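Local coordinates for protein nitrite oxidoreductase subunit A (Kuenenia stuttgartiensis, PDB 7B04) that belongs to the molybdopterin oxidoreductase family and holds a molybdenum atom, two MD1 ligands and an iron/sulfur cluster, at residues Asn593-Leu603 / Arg765-Gly776. Numbering follows the deposited sequence.
Sequences NLDPYASAKDL and RASVYINRLLDG
R772 sends CG off anti to its own carbonyl carbon (chi1 -68°) and runs extended as far as NE, a shape that carries its guanidinium from helix 767-774 into the loop 593-603, where N593 and D595 turn their carbonyls inward. NH2 gives one hydrogen bond to N593 O at 3.0 Å and another to D595 O at 2.9 Å. The D595 oxygen lies in the guanidinium plane and that of N593 is tilted from it, yet NH2 stands above both carbonyl planes. Arginine suits this place because its apolar stem packs on L603 while its head can serve two carbonyl oxygens at once. L603 CD2 packs over one face of the head, 3.8 Å from R772 CZ, while CG1 of V768, one helical turn back, lies over the opposite face. E587 forms a long, weak ion pair with R772 NH1.

Two turns shape the loop: N593 OD1 accepts from D595 N in an Asx turn, and a type I beta turn follows from D595 to A598, with P596 resting on V768. Just past the helix, D775 has CG anti to its backbone N (chi1 -164°), and the anti lone pair of OD2 receives A600 N at 3.2 Å. S599 OG donates weakly to the same oxygen. Here the small methyl of A600 lets the loop approach the helix end closely, its CB 3.9 Å from G776 CA. G776 has a positive phi (98°), easily adopted by glycine, and a side chain there would point at A600.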
# COMPACT_ATOMS: atom_id res chain seq x y z
N ASN B 593 -18.31 -39.04 5.84
CA ASN B 593 -17.68 -39.78 6.93
C ASN B 593 -17.80 -38.98 8.23
O ASN B 593 -17.35 -37.83 8.31
CB ASN B 593 -16.22 -40.09 6.63
CG ASN B 593 -15.65 -41.13 7.54
OD1 ASN B 593 -16.37 -41.70 8.37
ND2 ASN B 593 -14.38 -41.44 7.38
N LEU B 594 -18.39 -39.62 9.24
CA LEU B 594 -18.65 -38.97 10.52
C LEU B 594 -17.73 -39.52 11.62
O LEU B 594 -18.03 -39.40 12.81
CB LEU B 594 -20.12 -39.16 10.91
CG LEU B 594 -21.03 -38.05 10.36
CD1 LEU B 594 -21.60 -38.46 9.01
CD2 LEU B 594 -22.14 -37.71 11.34
N ASP B 595 -16.61 -40.14 11.23
CA ASP B 595 -15.61 -40.61 12.16
C ASP B 595 -14.56 -39.52 12.33
O ASP B 595 -13.94 -39.12 11.34
CB ASP B 595 -14.95 -41.88 11.64
CG ASP B 595 -14.05 -42.54 12.66
OD1 ASP B 595 -14.44 -42.62 13.84
OD2 ASP B 595 -12.95 -42.99 12.28
N PRO B 596 -14.36 -38.99 13.55
CA PRO B 596 -13.34 -37.94 13.72
C PRO B 596 -11.94 -38.39 13.35
O PRO B 596 -11.13 -37.57 12.90
CB PRO B 596 -13.44 -37.59 15.21
CG PRO B 596 -14.80 -38.07 15.62
CD PRO B 596 -15.07 -39.29 14.80
N TYR B 597 -11.64 -39.67 13.51
CA TYR B 597 -10.30 -40.23 13.33
C TYR B 597 -10.12 -40.85 11.95
O TYR B 597 -9.44 -41.87 11.78
CB TYR B 597 -10.04 -41.23 14.45
CG TYR B 597 -10.52 -40.64 15.75
CD1 TYR B 597 -10.11 -39.37 16.14
CD2 TYR B 597 -11.44 -41.31 16.56
CE1 TYR B 597 -10.56 -38.80 17.30
CE2 TYR B 597 -11.90 -40.74 17.73
CZ TYR B 597 -11.45 -39.48 18.10
OH TYR B 597 -11.89 -38.89 19.26
N ALA B 598 -10.74 -40.23 10.96
CA ALA B 598 -10.81 -40.74 9.60
C ALA B 598 -9.58 -40.34 8.79
O ALA B 598 -9.30 -39.15 8.64
CB ALA B 598 -12.07 -40.22 8.92
N SER B 599 -8.84 -41.33 8.29
CA SER B 599 -7.81 -41.04 7.31
C SER B 599 -8.44 -40.46 6.05
O SER B 599 -9.57 -40.80 5.69
CB SER B 599 -7.01 -42.30 6.96
OG SER B 599 -6.06 -42.04 5.95
N ALA B 600 -7.71 -39.56 5.39
CA ALA B 600 -8.24 -38.90 4.19
C ALA B 600 -8.54 -39.89 3.07
O ALA B 600 -9.32 -39.56 2.17
CB ALA B 600 -7.27 -37.84 3.70
N LYS B 601 -7.96 -41.08 3.11
CA LYS B 601 -8.26 -42.10 2.12
C LYS B 601 -9.52 -42.89 2.46
O LYS B 601 -10.02 -43.62 1.60
CB LYS B 601 -7.07 -43.06 1.97
CG LYS B 601 -5.86 -42.43 1.30
CD LYS B 601 -4.74 -43.43 1.11
CE LYS B 601 -3.53 -42.80 0.45
NZ LYS B 601 -2.42 -43.77 0.27
N ASP B 602 -10.03 -42.76 3.68
CA ASP B 602 -11.30 -43.36 4.07
C ASP B 602 -12.49 -42.49 3.69
O ASP B 602 -13.62 -42.84 4.04
CB ASP B 602 -11.32 -43.62 5.58
CG ASP B 602 -10.29 -44.64 6.01
OD1 ASP B 602 -9.96 -45.54 5.21
OD2 ASP B 602 -9.80 -44.54 7.16
N LEU B 603 -12.27 -41.39 2.98
CA LEU B 603 -13.34 -40.49 2.59
C LEU B 603 -13.90 -40.88 1.23
O LEU B 603 -13.16 -41.28 0.33
CB LEU B 603 -12.83 -39.05 2.53
CG LEU B 603 -12.33 -38.42 3.83
CD1 LEU B 603 -11.72 -37.05 3.56
CD2 LEU B 603 -13.46 -38.31 4.84
N ARG B 765 -15.12 -28.37 16.08
CA ARG B 765 -13.89 -29.10 15.77
C ARG B 765 -13.68 -29.09 14.26
O ARG B 765 -13.99 -30.06 13.57
CB ARG B 765 -13.95 -30.53 16.32
CG ARG B 765 -14.33 -30.62 17.79
CD ARG B 765 -14.22 -32.05 18.31
NE ARG B 765 -15.15 -32.96 17.64
CZ ARG B 765 -15.15 -34.28 17.83
NH1 ARG B 765 -16.03 -35.03 17.18
NH2 ARG B 765 -14.29 -34.84 18.66
N ALA B 766 -13.12 -28.00 13.75
CA ALA B 766 -12.74 -27.93 12.34
C ALA B 766 -11.37 -28.53 12.09
O ALA B 766 -11.01 -28.75 10.93
CB ALA B 766 -12.76 -26.48 11.84
N SER B 767 -10.59 -28.78 13.15
CA SER B 767 -9.31 -29.46 13.00
C SER B 767 -9.48 -30.81 12.32
O SER B 767 -8.54 -31.30 11.67
CB SER B 767 -8.65 -29.64 14.37
OG SER B 767 -8.38 -28.39 14.97
N VAL B 768 -10.65 -31.44 12.46
CA VAL B 768 -10.91 -32.70 11.77
C VAL B 768 -10.79 -32.51 10.26
O VAL B 768 -10.06 -33.25 9.58
CB VAL B 768 -12.30 -33.24 12.16
CG1 VAL B 768 -12.77 -34.28 11.15
CG2 VAL B 768 -12.27 -33.82 13.56
N TYR B 769 -11.50 -31.52 9.71
CA TYR B 769 -11.43 -31.27 8.28
C TYR B 769 -10.04 -30.82 7.86
O TYR B 769 -9.56 -31.18 6.77
CB TYR B 769 -12.47 -30.22 7.87
CG TYR B 769 -13.90 -30.60 8.18
CD1 TYR B 769 -14.52 -31.65 7.51
CD2 TYR B 769 -14.64 -29.90 9.13
CE1 TYR B 769 -15.83 -31.99 7.79
CE2 TYR B 769 -15.95 -30.23 9.41
CZ TYR B 769 -16.54 -31.28 8.74
OH TYR B 769 -17.85 -31.62 9.01
N ILE B 770 -9.37 -30.02 8.70
CA ILE B 770 -8.02 -29.57 8.38
C ILE B 770 -7.07 -30.76 8.31
O ILE B 770 -6.22 -30.85 7.41
CB ILE B 770 -7.54 -28.52 9.40
CG1 ILE B 770 -8.45 -27.29 9.36
CG2 ILE B 770 -6.10 -28.13 9.13
CD1 ILE B 770 -8.21 -26.32 10.49
N ASN B 771 -7.20 -31.70 9.26
CA ASN B 771 -6.36 -32.90 9.23
C ASN B 771 -6.67 -33.74 7.99
O ASN B 771 -5.76 -34.32 7.39
CB ASN B 771 -6.57 -33.71 10.50
CG ASN B 771 -5.99 -33.04 11.73
OD1 ASN B 771 -4.91 -32.46 11.68
ND2 ASN B 771 -6.71 -33.12 12.84
N ARG B 772 -7.94 -33.80 7.60
CA ARG B 772 -8.31 -34.50 6.38
C ARG B 772 -7.77 -33.82 5.13
O ARG B 772 -7.73 -34.44 4.07
CB ARG B 772 -9.83 -34.63 6.27
CG ARG B 772 -10.46 -35.54 7.31
CD ARG B 772 -11.97 -35.60 7.11
NE ARG B 772 -12.63 -36.42 8.12
CZ ARG B 772 -13.95 -36.58 8.20
NH1 ARG B 772 -14.75 -35.90 7.38
NH2 ARG B 772 -14.47 -37.34 9.15
N LEU B 773 -7.39 -32.55 5.23
CA LEU B 773 -6.74 -31.85 4.13
C LEU B 773 -5.22 -31.99 4.19
O LEU B 773 -4.58 -32.19 3.15
CB LEU B 773 -7.12 -30.37 4.14
CG LEU B 773 -8.55 -30.10 3.68
CD1 LEU B 773 -8.93 -28.65 3.92
CD2 LEU B 773 -8.70 -30.46 2.21
N LEU B 774 -4.64 -31.90 5.38
CA LEU B 774 -3.21 -32.15 5.54
C LEU B 774 -2.88 -33.58 5.11
O LEU B 774 -2.12 -33.80 4.17
CB LEU B 774 -2.79 -31.91 6.98
CG LEU B 774 -2.84 -30.46 7.47
CD1 LEU B 774 -2.70 -30.42 8.98
CD2 LEU B 774 -1.76 -29.63 6.81
N ASP B 775 -3.48 -34.55 5.79
CA ASP B 775 -3.43 -35.92 5.30
C ASP B 775 -4.18 -35.98 3.98
O ASP B 775 -5.28 -35.43 3.85
CB ASP B 775 -4.05 -36.86 6.33
CG ASP B 775 -3.71 -38.32 6.09
OD1 ASP B 775 -2.54 -38.70 6.32
OD2 ASP B 775 -4.60 -39.08 5.67
N GLY B 776 -3.58 -36.62 2.99
CA GLY B 776 -4.14 -36.68 1.66
C GLY B 776 -3.59 -35.68 0.67
O GLY B 776 -4.07 -35.64 -0.46